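SusD homolog (Bacteroides thetaiotaomicron, PDB 3EHM) probably binds mucin O-glycans as a SusD-like outer-membrane lipoprotein, helping a human gut symbiont to use host mucin. Local coordinates at residues S152-F157 and N497-M502; F83-M88 and F491-Y496; E455-G460 and V485-R490; I143-A148 and R165-D170. All blocks are in the same frame, centred on the assembly; numbering follows the deposited sequence.

Interaction 1. Residues S152-F157 and N497-M502; sequences SIAPKF and NSNPNM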
# COMPACT_ATOMS: atom_id res chain seq x y z
N SER A 152 -28.64 -0.86 -7.05
CA SER A 152 -29.19 -2.00 -6.33
C SER A 152 -29.07 -1.88 -4.82
O SER A 152 -28.06 -1.40 -4.29
CB SER A 152 -28.50 -3.28 -6.80
OG SER A 152 -29.08 -4.41 -6.17
N ILE A 153 -30.11 -2.32 -4.12
CA ILE A 153 -30.16 -2.29 -2.67
C ILE A 153 -29.36 -3.48 -2.12
O ILE A 153 -28.98 -3.51 -0.96
CB ILE A 153 -31.64 -2.38 -2.17
CG1 ILE A 153 -31.70 -2.33 -0.64
CG2 ILE A 153 -32.29 -3.66 -2.71
CD1 ILE A 153 -31.39 -0.96 -0.05
N ALA A 154 -29.11 -4.46 -2.99
CA ALA A 154 -28.35 -5.65 -2.62
C ALA A 154 -27.27 -5.95 -3.67
O ALA A 154 -27.38 -6.90 -4.44
CB ALA A 154 -29.30 -6.84 -2.49
N PRO A 155 -26.21 -5.13 -3.69
CA PRO A 155 -25.08 -5.26 -4.62
C PRO A 155 -24.52 -6.67 -4.79
O PRO A 155 -24.28 -7.38 -3.81
CB PRO A 155 -24.05 -4.30 -4.03
CG PRO A 155 -24.90 -3.21 -3.48
CD PRO A 155 -26.00 -3.99 -2.78
N LYS A 156 -24.32 -7.06 -6.04
CA LYS A 156 -23.76 -8.36 -6.38
C LYS A 156 -22.24 -8.24 -6.34
O LYS A 156 -21.68 -7.26 -6.83
CB LYS A 156 -24.21 -8.77 -7.79
CG LYS A 156 -23.61 -10.06 -8.33
CD LYS A 156 -24.27 -11.30 -7.73
CE LYS A 156 -23.79 -12.56 -8.45
NZ LYS A 156 -24.45 -13.79 -7.93
N PHE A 157 -21.56 -9.22 -5.74
CA PHE A 157 -20.10 -9.20 -5.66
C PHE A 157 -19.45 -10.00 -6.78
O PHE A 157 -20.03 -10.96 -7.30
CB PHE A 157 -19.64 -9.77 -4.31
CG PHE A 157 -19.78 -8.81 -3.16
CD1 PHE A 157 -21.03 -8.31 -2.80
CD2 PHE A 157 -18.67 -8.43 -2.42
CE1 PHE A 157 -21.17 -7.44 -1.72
CE2 PHE A 157 -18.80 -7.56 -1.33
CZ PHE A 157 -20.05 -7.06 -0.98
N ASN A 497 -26.30 -9.90 6.79
CA ASN A 497 -27.72 -9.75 7.10
C ASN A 497 -28.39 -8.65 6.27
O ASN A 497 -29.60 -8.69 6.04
CB ASN A 497 -27.89 -9.43 8.58
CG ASN A 497 -27.43 -10.56 9.48
OD1 ASN A 497 -27.04 -10.34 10.63
ND2 ASN A 497 -27.48 -11.79 8.96
N SER A 498 -27.60 -7.68 5.82
CA SER A 498 -28.14 -6.57 5.04
C SER A 498 -28.04 -6.73 3.52
O SER A 498 -28.59 -5.92 2.77
CB SER A 498 -27.45 -5.27 5.46
OG SER A 498 -27.62 -5.02 6.84
N ASN A 499 -27.33 -7.76 3.07
CA ASN A 499 -27.18 -8.02 1.64
C ASN A 499 -27.11 -9.52 1.38
O ASN A 499 -26.07 -10.15 1.59
CB ASN A 499 -25.89 -7.36 1.12
CG ASN A 499 -25.71 -7.54 -0.37
OD1 ASN A 499 -26.33 -8.41 -0.99
ND2 ASN A 499 -24.83 -6.74 -0.96
N PRO A 500 -28.22 -10.11 0.91
CA PRO A 500 -28.26 -11.55 0.63
C PRO A 500 -27.30 -12.05 -0.45
O PRO A 500 -27.11 -13.26 -0.59
CB PRO A 500 -29.73 -11.79 0.27
CG PRO A 500 -30.17 -10.48 -0.30
CD PRO A 500 -29.53 -9.49 0.65
N ASN A 501 -26.69 -11.15 -1.21
CA ASN A 501 -25.75 -11.58 -2.24
C ASN A 501 -24.38 -11.88 -1.65
O ASN A 501 -23.52 -12.46 -2.32
CB ASN A 501 -25.62 -10.53 -3.35
CG ASN A 501 -26.68 -10.68 -4.42
OD1 ASN A 501 -26.90 -11.78 -4.94
ND2 ASN A 501 -27.34 -9.58 -4.76
N MSE A 502 -24.18 -11.50 -0.40
CA MSE A 502 -22.90 -11.74 0.27
C MSE A 502 -22.73 -13.19 0.69
O MSE A 502 -21.62 -13.63 0.95
CB MSE A 502 -22.76 -10.82 1.48
CG MSE A 502 -22.59 -9.35 1.10
SE MSE A 502 -22.16 -8.22 2.59
CE MSE A 502 -20.24 -8.45 2.57
O HOH W 1 -25.77 -14.13 -4.90
O HOH W 2 -22.72 -11.58 -4.80
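An ST turn tightens the loop at S152: OG accepts from A154 N, two residues on. A154 is small enough to let segment 497-502 come close, its CB lying 3.7 Å from N499 OD1. Its carbonyl takes a short bond, N501 ND2 to A154 O at 2.7 Å, with the donor above the carbonyl plane. The next carbonyl receives another amide: N499 ND2 sits 3.0 Å from P155 O, on a lone pair and nearly straight (168°). N499 CG, anti to its own backbone N (chi1 -178°), points the amide across, while N499 OD1 accepts from N501 N in an Asx turn. K156 crosses N501 at about a right angle; its ammonium pairs with E504 and only weakly reaches a water that donates to N501 OD1. F157 N shares another water with N501 O. The F157 ring has N499 ND2 at its edge, CE1 is 3.7 Å from M502 CG, and the selenium of M502, a selenomethionine, makes an oblique Met-aromatic contact. Asparagine suits both posts because a carboxamide can donate and accept. With both ends used, the N499 amide has a fixed orientation, and two loop carbonyls are each met by a side-chain amide.

Interaction 2. Residues F83-M88 and F491-Y496; sequences FTDSRM and FAPTAY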
# COMPACT_ATOMS: atom_id res chain seq x y z
N PHE A 83 -10.43 -9.05 13.88
CA PHE A 83 -11.30 -8.38 12.91
C PHE A 83 -12.77 -8.33 13.34
O PHE A 83 -13.61 -9.06 12.81
CB PHE A 83 -11.16 -9.06 11.55
CG PHE A 83 -9.75 -9.08 11.01
CD1 PHE A 83 -8.81 -8.14 11.44
CD2 PHE A 83 -9.36 -10.01 10.05
CE1 PHE A 83 -7.51 -8.12 10.91
CE2 PHE A 83 -8.07 -10.01 9.52
CZ PHE A 83 -7.14 -9.06 9.95
N THR A 84 -13.06 -7.45 14.28
CA THR A 84 -14.41 -7.29 14.81
C THR A 84 -15.39 -6.71 13.81
O THR A 84 -15.00 -6.10 12.81
CB THR A 84 -14.42 -6.38 16.04
OG1 THR A 84 -14.02 -5.06 15.64
CG2 THR A 84 -13.44 -6.90 17.09
N ASP A 85 -16.68 -6.91 14.08
CA ASP A 85 -17.74 -6.42 13.22
C ASP A 85 -17.62 -4.91 13.00
O ASP A 85 -17.67 -4.43 11.87
CB ASP A 85 -19.10 -6.75 13.83
CG ASP A 85 -20.21 -6.79 12.80
OD1 ASP A 85 -20.34 -7.83 12.12
OD2 ASP A 85 -20.93 -5.78 12.66
N SER A 86 -17.44 -4.16 14.09
CA SER A 86 -17.34 -2.71 13.99
C SER A 86 -16.12 -2.25 13.19
O SER A 86 -16.23 -1.35 12.35
CB SER A 86 -17.30 -2.08 15.38
OG SER A 86 -16.18 -2.54 16.11
N ARG A 87 -14.95 -2.85 13.43
CA ARG A 87 -13.75 -2.44 12.72
C ARG A 87 -13.72 -2.86 11.24
O ARG A 87 -13.13 -2.16 10.41
CB ARG A 87 -12.50 -2.97 13.43
CG ARG A 87 -12.29 -2.37 14.83
CD ARG A 87 -12.12 -0.85 14.81
NE ARG A 87 -10.88 -0.43 14.17
CZ ARG A 87 -10.42 0.82 14.16
NH1 ARG A 87 -11.10 1.79 14.77
NH2 ARG A 87 -9.28 1.11 13.54
N MSE A 88 -14.33 -4.00 10.92
CA MSE A 88 -14.36 -4.46 9.53
C MSE A 88 -15.39 -3.66 8.75
O MSE A 88 -15.24 -3.43 7.54
CB MSE A 88 -14.69 -5.96 9.47
CG MSE A 88 -13.53 -6.84 9.93
SE MSE A 88 -11.91 -6.49 8.90
CE MSE A 88 -11.00 -5.30 10.12
N PHE A 491 -14.95 -9.65 5.96
CA PHE A 491 -16.09 -8.76 5.98
C PHE A 491 -16.75 -8.87 7.35
O PHE A 491 -16.56 -9.87 8.05
CB PHE A 491 -17.10 -9.14 4.90
CG PHE A 491 -16.61 -8.89 3.51
CD1 PHE A 491 -16.57 -7.60 2.99
CD2 PHE A 491 -16.13 -9.94 2.72
CE1 PHE A 491 -16.07 -7.36 1.71
CE2 PHE A 491 -15.63 -9.70 1.44
CZ PHE A 491 -15.60 -8.41 0.94
N ALA A 492 -17.50 -7.85 7.73
CA ALA A 492 -18.20 -7.85 9.01
C ALA A 492 -19.33 -8.86 8.89
O ALA A 492 -20.18 -8.76 8.01
CB ALA A 492 -18.75 -6.45 9.29
N PRO A 493 -19.36 -9.87 9.78
CA PRO A 493 -20.41 -10.90 9.75
C PRO A 493 -21.83 -10.34 9.61
O PRO A 493 -22.62 -10.84 8.82
CB PRO A 493 -20.20 -11.63 11.08
CG PRO A 493 -18.71 -11.59 11.23
CD PRO A 493 -18.40 -10.15 10.87
N THR A 494 -22.14 -9.29 10.37
CA THR A 494 -23.48 -8.71 10.32
C THR A 494 -23.82 -8.10 8.96
O THR A 494 -24.99 -7.92 8.65
CB THR A 494 -23.68 -7.62 11.39
OG1 THR A 494 -22.84 -6.49 11.10
CG2 THR A 494 -23.36 -8.16 12.77
N ALA A 495 -22.81 -7.80 8.15
CA ALA A 495 -23.06 -7.22 6.83
C ALA A 495 -23.87 -8.20 5.97
O ALA A 495 -24.66 -7.78 5.12
CB ALA A 495 -21.75 -6.87 6.14
N TYR A 496 -23.66 -9.49 6.19
CA TYR A 496 -24.37 -10.52 5.45
C TYR A 496 -25.89 -10.42 5.63
O TYR A 496 -26.66 -10.80 4.76
CB TYR A 496 -23.93 -11.91 5.90
CG TYR A 496 -22.60 -12.36 5.37
CD1 TYR A 496 -21.42 -11.75 5.77
CD2 TYR A 496 -22.52 -13.44 4.48
CE1 TYR A 496 -20.18 -12.20 5.30
CE2 TYR A 496 -21.30 -13.89 4.01
CZ TYR A 496 -20.14 -13.28 4.42
OH TYR A 496 -18.94 -13.77 3.97
O HOH W 3 -17.36 -5.32 6.25
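The rings here turn to other parts of the fold: F491 stacks on F140, F83 meets F489 edge-to-face, and the Y496 ring has A492 O of its own segment in plane at its edge. The carboxylate of D85 is the flat group that joins the segments. Each of its oxygens uses the syn lone pair toward T494: T494 N donates to D85 OD1 at 2.9 Å, almost straight (169°), and T494 OG1 donates to D85 OD2 at 2.6 Å. D85 CG is anti to its backbone N (chi1 -157°), which swings the group across, and T494 OG1 takes the crowded position between backbone N and carbonyl carbon, bringing hydroxyl and N-H to the same side. P493 has no N-H to offer, and its CD merely rests 3.3 Å from D85 OD1. Next to this pair, A492 CB packs 4.1 Å from M88 CB; alanine is small enough to lie close to the helix, and a water accepts from A492 N. T84 fills the N-cap of helix 85-110, its OG1 accepting from R87 N at 3.3 Å. At D85 an alanine, lacking both carboxylate oxygens that T494 uses, would probably loosen the link between helix start and loop. A carboxylate in the first turn of a helix, gripped by two donors, is likely to stay ionised, helped by the positive end of the helix dipole.

Interaction 3. Residues E455-G460 and V485-R490; sequences EYRRTG and VPERFR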
# COMPACT_ATOMS: atom_id res chain seq x y z
N GLU A 455 1.85 -6.70 -1.90
CA GLU A 455 3.00 -7.30 -2.56
C GLU A 455 3.67 -8.38 -1.74
O GLU A 455 4.18 -9.36 -2.29
CB GLU A 455 4.01 -6.21 -2.95
CG GLU A 455 3.56 -5.42 -4.17
CD GLU A 455 3.44 -6.30 -5.41
OE1 GLU A 455 4.47 -6.52 -6.07
OE2 GLU A 455 2.33 -6.78 -5.71
N TYR A 456 3.67 -8.23 -0.42
CA TYR A 456 4.26 -9.26 0.44
C TYR A 456 3.42 -10.53 0.36
O TYR A 456 3.94 -11.63 0.19
CB TYR A 456 4.30 -8.80 1.90
CG TYR A 456 4.64 -9.94 2.85
CD1 TYR A 456 5.95 -10.40 2.97
CD2 TYR A 456 3.63 -10.60 3.56
CE1 TYR A 456 6.26 -11.49 3.78
CE2 TYR A 456 3.93 -11.70 4.37
CZ TYR A 456 5.24 -12.14 4.47
OH TYR A 456 5.54 -13.22 5.26
N ARG A 457 2.10 -10.38 0.48
CA ARG A 457 1.20 -11.52 0.41
C ARG A 457 1.28 -12.23 -0.94
O ARG A 457 1.17 -13.46 -1.01
CB ARG A 457 -0.24 -11.06 0.67
CG ARG A 457 -0.53 -10.69 2.12
CD ARG A 457 -1.94 -10.15 2.26
NE ARG A 457 -2.06 -8.80 1.72
CZ ARG A 457 -3.21 -8.22 1.40
NH1 ARG A 457 -4.35 -8.88 1.55
NH2 ARG A 457 -3.23 -6.98 0.93
N ARG A 458 1.47 -11.47 -2.01
CA ARG A 458 1.56 -12.06 -3.34
C ARG A 458 2.86 -12.83 -3.57
O ARG A 458 2.84 -13.95 -4.09
CB ARG A 458 1.44 -10.97 -4.42
CG ARG A 458 1.66 -11.49 -5.85
CD ARG A 458 1.54 -10.37 -6.89
NE ARG A 458 2.67 -9.43 -6.89
CZ ARG A 458 3.79 -9.60 -7.58
NH1 ARG A 458 3.95 -10.68 -8.34
NH2 ARG A 458 4.76 -8.69 -7.52
N THR A 459 3.98 -12.23 -3.17
CA THR A 459 5.30 -12.82 -3.38
C THR A 459 6.00 -13.49 -2.21
O THR A 459 6.81 -14.40 -2.40
CB THR A 459 6.28 -11.76 -3.90
OG1 THR A 459 6.60 -10.85 -2.84
CG2 THR A 459 5.65 -10.97 -5.05
N GLY A 460 5.71 -13.04 -1.00
CA GLY A 460 6.36 -13.60 0.17
C GLY A 460 7.55 -12.73 0.54
O GLY A 460 8.29 -13.03 1.49
N VAL A 485 1.56 -12.16 8.81
CA VAL A 485 0.60 -11.08 8.57
C VAL A 485 -0.72 -11.72 8.14
O VAL A 485 -0.73 -12.85 7.67
CB VAL A 485 1.04 -10.12 7.42
CG1 VAL A 485 2.47 -9.66 7.65
CG2 VAL A 485 0.90 -10.81 6.07
N PRO A 486 -1.85 -11.02 8.31
CA PRO A 486 -3.11 -11.64 7.88
C PRO A 486 -3.08 -11.71 6.35
O PRO A 486 -2.43 -10.90 5.70
CB PRO A 486 -4.17 -10.66 8.39
CG PRO A 486 -3.51 -10.01 9.58
CD PRO A 486 -2.11 -9.79 9.08
N GLU A 487 -3.77 -12.70 5.78
CA GLU A 487 -3.81 -12.83 4.32
C GLU A 487 -4.85 -11.87 3.73
O GLU A 487 -4.83 -11.59 2.53
CB GLU A 487 -4.18 -14.27 3.93
CG GLU A 487 -3.15 -15.35 4.29
CD GLU A 487 -1.86 -15.24 3.50
OE1 GLU A 487 -1.85 -14.59 2.43
OE2 GLU A 487 -0.85 -15.83 3.95
N ARG A 488 -5.75 -11.38 4.57
CA ARG A 488 -6.80 -10.47 4.12
C ARG A 488 -7.65 -10.03 5.30
O ARG A 488 -7.56 -10.62 6.37
CB ARG A 488 -7.72 -11.20 3.13
CG ARG A 488 -8.47 -12.39 3.76
CD ARG A 488 -9.40 -13.11 2.77
NE ARG A 488 -10.62 -12.37 2.46
CZ ARG A 488 -11.73 -12.39 3.19
NH1 ARG A 488 -11.79 -13.13 4.29
NH2 ARG A 488 -12.78 -11.68 2.82
N PHE A 489 -8.46 -9.00 5.09
CA PHE A 489 -9.39 -8.54 6.11
C PHE A 489 -10.62 -9.39 5.83
O PHE A 489 -10.77 -9.89 4.71
CB PHE A 489 -9.77 -7.06 5.89
CG PHE A 489 -8.97 -6.09 6.71
CD1 PHE A 489 -7.95 -6.52 7.55
CD2 PHE A 489 -9.23 -4.72 6.62
CE1 PHE A 489 -7.20 -5.60 8.30
CE2 PHE A 489 -8.49 -3.80 7.37
CZ PHE A 489 -7.48 -4.24 8.21
N ARG A 490 -11.49 -9.58 6.81
CA ARG A 490 -12.70 -10.35 6.58
C ARG A 490 -13.84 -9.35 6.63
O ARG A 490 -13.72 -8.30 7.26
CB ARG A 490 -12.92 -11.42 7.66
CG ARG A 490 -13.35 -10.87 9.01
CD ARG A 490 -13.92 -11.94 9.92
NE ARG A 490 -14.36 -11.37 11.20
CZ ARG A 490 -15.16 -11.98 12.06
NH1 ARG A 490 -15.63 -13.19 11.80
NH2 ARG A 490 -15.51 -11.36 13.18
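Helix 449-459 ends at this contact, and the chain of V485-R490 passes it in a largely extended course broken by a helical conformation at E487. The CA atoms of R457 and E487 are 6.5 Å apart. G460 leaves the helix with positive phi (96°), a conformation in which a CB would strike the preceding carbonyl O, so glycine suits the exit; G460 N still donates to Y456 O. R457 carries the polar link. Its chain starts with CG anti to the carbonyl carbon, runs extended and bends at chi3 (-74°), so that NH1 reaches E487 O at 2.9 Å. The acceptor lies in the guanidinium plane, but the donor stands above the carbonyl plane. NH1 also donates to D138 O, and NE to W453 O within the same helix, which together fix the position and rotation of the guanidinium. The E487 carboxylate slides past in the opposite direction and pairs with R526 instead. Alongside, Y456 and V485 meet tip to tip, CE2 of the ring 3.6 Å from V485 CG2, a branched side chain filling the space beside the ring. On the helix side turned away from V485-R490, R458 grips E455 side-on, NH2 to OE1 at 2.6 Å and NE to OE2 at 2.9 Å. At R457 a methionine, with no N-H for the carbonyls of E487 and D138, would probably weaken the joint between helix and loop. Arginine thus lets one buried cation satisfy several backbone carbonyls, its charge probably eased by their dipoles.

Interaction 4. Residues I143-A148 and R165-D170; sequences IAYNSA and RSMLAD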
# COMPACT_ATOMS: atom_id res chain seq x y z
N ILE A 143 -15.37 -8.01 -4.33
CA ILE A 143 -16.01 -6.73 -4.07
C ILE A 143 -17.08 -6.48 -5.14
O ILE A 143 -17.05 -7.10 -6.21
CB ILE A 143 -15.02 -5.54 -4.11
CG1 ILE A 143 -14.39 -5.43 -5.50
CG2 ILE A 143 -13.95 -5.71 -3.03
CD1 ILE A 143 -13.61 -4.13 -5.72
N ALA A 144 -18.01 -5.58 -4.85
CA ALA A 144 -19.07 -5.24 -5.80
C ALA A 144 -18.48 -4.26 -6.81
O ALA A 144 -18.60 -3.05 -6.66
CB ALA A 144 -20.25 -4.60 -5.07
N TYR A 145 -17.84 -4.79 -7.84
CA TYR A 145 -17.20 -3.96 -8.85
C TYR A 145 -18.07 -3.66 -10.07
O TYR A 145 -18.39 -2.50 -10.34
CB TYR A 145 -15.89 -4.60 -9.32
CG TYR A 145 -15.10 -3.70 -10.23
CD1 TYR A 145 -14.29 -2.68 -9.72
CD2 TYR A 145 -15.19 -3.84 -11.62
CE1 TYR A 145 -13.61 -1.81 -10.57
CE2 TYR A 145 -14.51 -2.97 -12.47
CZ TYR A 145 -13.72 -1.97 -11.94
OH TYR A 145 -13.06 -1.11 -12.80
N ASN A 146 -18.44 -4.69 -10.81
CA ASN A 146 -19.25 -4.49 -12.01
C ASN A 146 -20.68 -4.02 -11.73
O ASN A 146 -21.29 -3.38 -12.58
CB ASN A 146 -19.28 -5.78 -12.84
CG ASN A 146 -17.95 -6.06 -13.51
OD1 ASN A 146 -17.40 -5.20 -14.21
ND2 ASN A 146 -17.42 -7.26 -13.30
N SER A 147 -21.20 -4.35 -10.55
CA SER A 147 -22.55 -3.95 -10.20
C SER A 147 -22.61 -2.49 -9.73
O SER A 147 -23.69 -1.91 -9.63
CB SER A 147 -23.09 -4.86 -9.10
OG SER A 147 -22.27 -4.82 -7.94
N ALA A 148 -21.45 -1.91 -9.47
CA ALA A 148 -21.36 -0.53 -9.00
C ALA A 148 -22.10 0.43 -9.92
O ALA A 148 -21.82 0.51 -11.12
CB ALA A 148 -19.90 -0.10 -8.88
N ARG A 165 -9.84 -8.69 -14.00
CA ARG A 165 -10.07 -8.71 -15.44
C ARG A 165 -10.87 -7.49 -15.88
O ARG A 165 -10.58 -6.88 -16.91
CB ARG A 165 -10.82 -9.98 -15.86
CG ARG A 165 -9.99 -11.24 -15.81
CD ARG A 165 -10.80 -12.47 -16.23
NE ARG A 165 -9.96 -13.67 -16.25
CZ ARG A 165 -9.03 -13.91 -17.17
NH1 ARG A 165 -8.81 -13.03 -18.14
NH2 ARG A 165 -8.31 -15.02 -17.10
N SER A 166 -11.89 -7.15 -15.09
CA SER A 166 -12.76 -6.02 -15.40
C SER A 166 -12.08 -4.66 -15.23
O SER A 166 -12.31 -3.75 -16.03
CB SER A 166 -14.01 -6.08 -14.51
OG SER A 166 -14.68 -7.32 -14.68
N MSE A 167 -11.24 -4.53 -14.21
CA MSE A 167 -10.55 -3.27 -13.98
C MSE A 167 -9.54 -2.97 -15.09
O MSE A 167 -9.38 -1.81 -15.48
CB MSE A 167 -9.84 -3.28 -12.63
CG MSE A 167 -9.39 -1.89 -12.20
SE MSE A 167 -8.55 -1.90 -10.46
CE MSE A 167 -9.99 -2.62 -9.41
N LEU A 168 -8.86 -4.00 -15.58
CA LEU A 168 -7.88 -3.80 -16.65
C LEU A 168 -8.59 -3.30 -17.91
O LEU A 168 -8.11 -2.39 -18.59
CB LEU A 168 -7.15 -5.12 -16.94
CG LEU A 168 -6.04 -5.52 -15.96
CD1 LEU A 168 -5.62 -6.96 -16.21
CD2 LEU A 168 -4.84 -4.58 -16.11
N ALA A 169 -9.75 -3.88 -18.21
CA ALA A 169 -10.51 -3.47 -19.37
C ALA A 169 -10.99 -2.03 -19.19
O ALA A 169 -10.95 -1.23 -20.12
CB ALA A 169 -11.69 -4.40 -19.57
N ASP A 170 -11.45 -1.71 -17.98
CA ASP A 170 -11.93 -0.37 -17.70
C ASP A 170 -10.81 0.67 -17.79
O ASP A 170 -11.03 1.79 -18.26
CB ASP A 170 -12.59 -0.29 -16.31
CG ASP A 170 -13.94 -1.00 -16.26
OD1 ASP A 170 -14.63 -1.04 -17.30
OD2 ASP A 170 -14.30 -1.52 -15.19
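Y145 makes the close-packed side of this contact and N146 the open one. The buried Y145 side chain, with CG anti to its backbone N (chi1 -173°), extends tip to tip toward D170, ring and carboxylate nearly coplanar. Its OH lies 2.7 Å from D170 OD2, and N130 OD1 is a rival acceptor for the single phenol proton. The side chain of M167, a selenomethionine, runs at about a right angle to that of Y145: bent at chi3, it brings CE to 3.9 Å from Y145 CE1, while S166 CB packs 3.8 Å from Y145 CE2. Tyrosine suits the spot because its ring fills apolar space and its hydroxyl still meets polar partners. D170 OD2 also sits 3.1 Å from S166 O, another acceptor, which would probably raise its affinity for a proton. Toward solvent, the exposed N146 adds one thinner link, ND2 donating to S166 OG at 3.1 Å (161°), with the hydroxyl in the amide plane; S166 OG is also bonded to V162 O of its own helix. The arrangement is that of a connecting loop turned back on the helix that follows it, here helix 160-178 of the largely helical SusD-like fold.

How the interactions relate
Interaction 3 is the buried one, about 11 Å from the chain centre, and it relies on charged groups satisfied by carbonyls and salt bridges. Interactions 1, 2 and 4 lie farther out, are partly buried, and mix side-chain amide, hydroxyl and carboxylate hydrogen bonds with small apolar patches. The residues 485-502 run through three of them in succession: 485-490 meets a helix end, 491-496 a helix start, and 497-502 a loop. Interactions 1 and 2 share helix 495-498, and M502 of interaction 1 packs on F491 of interaction 2. Interactions 2 and 3 join through R490 NE and F83 O. Interactions 1 and 4 use the same interhelical loop, with S147 OG near K156 O, so amide-rich surface bonds there adjoin the more buried tyrosine.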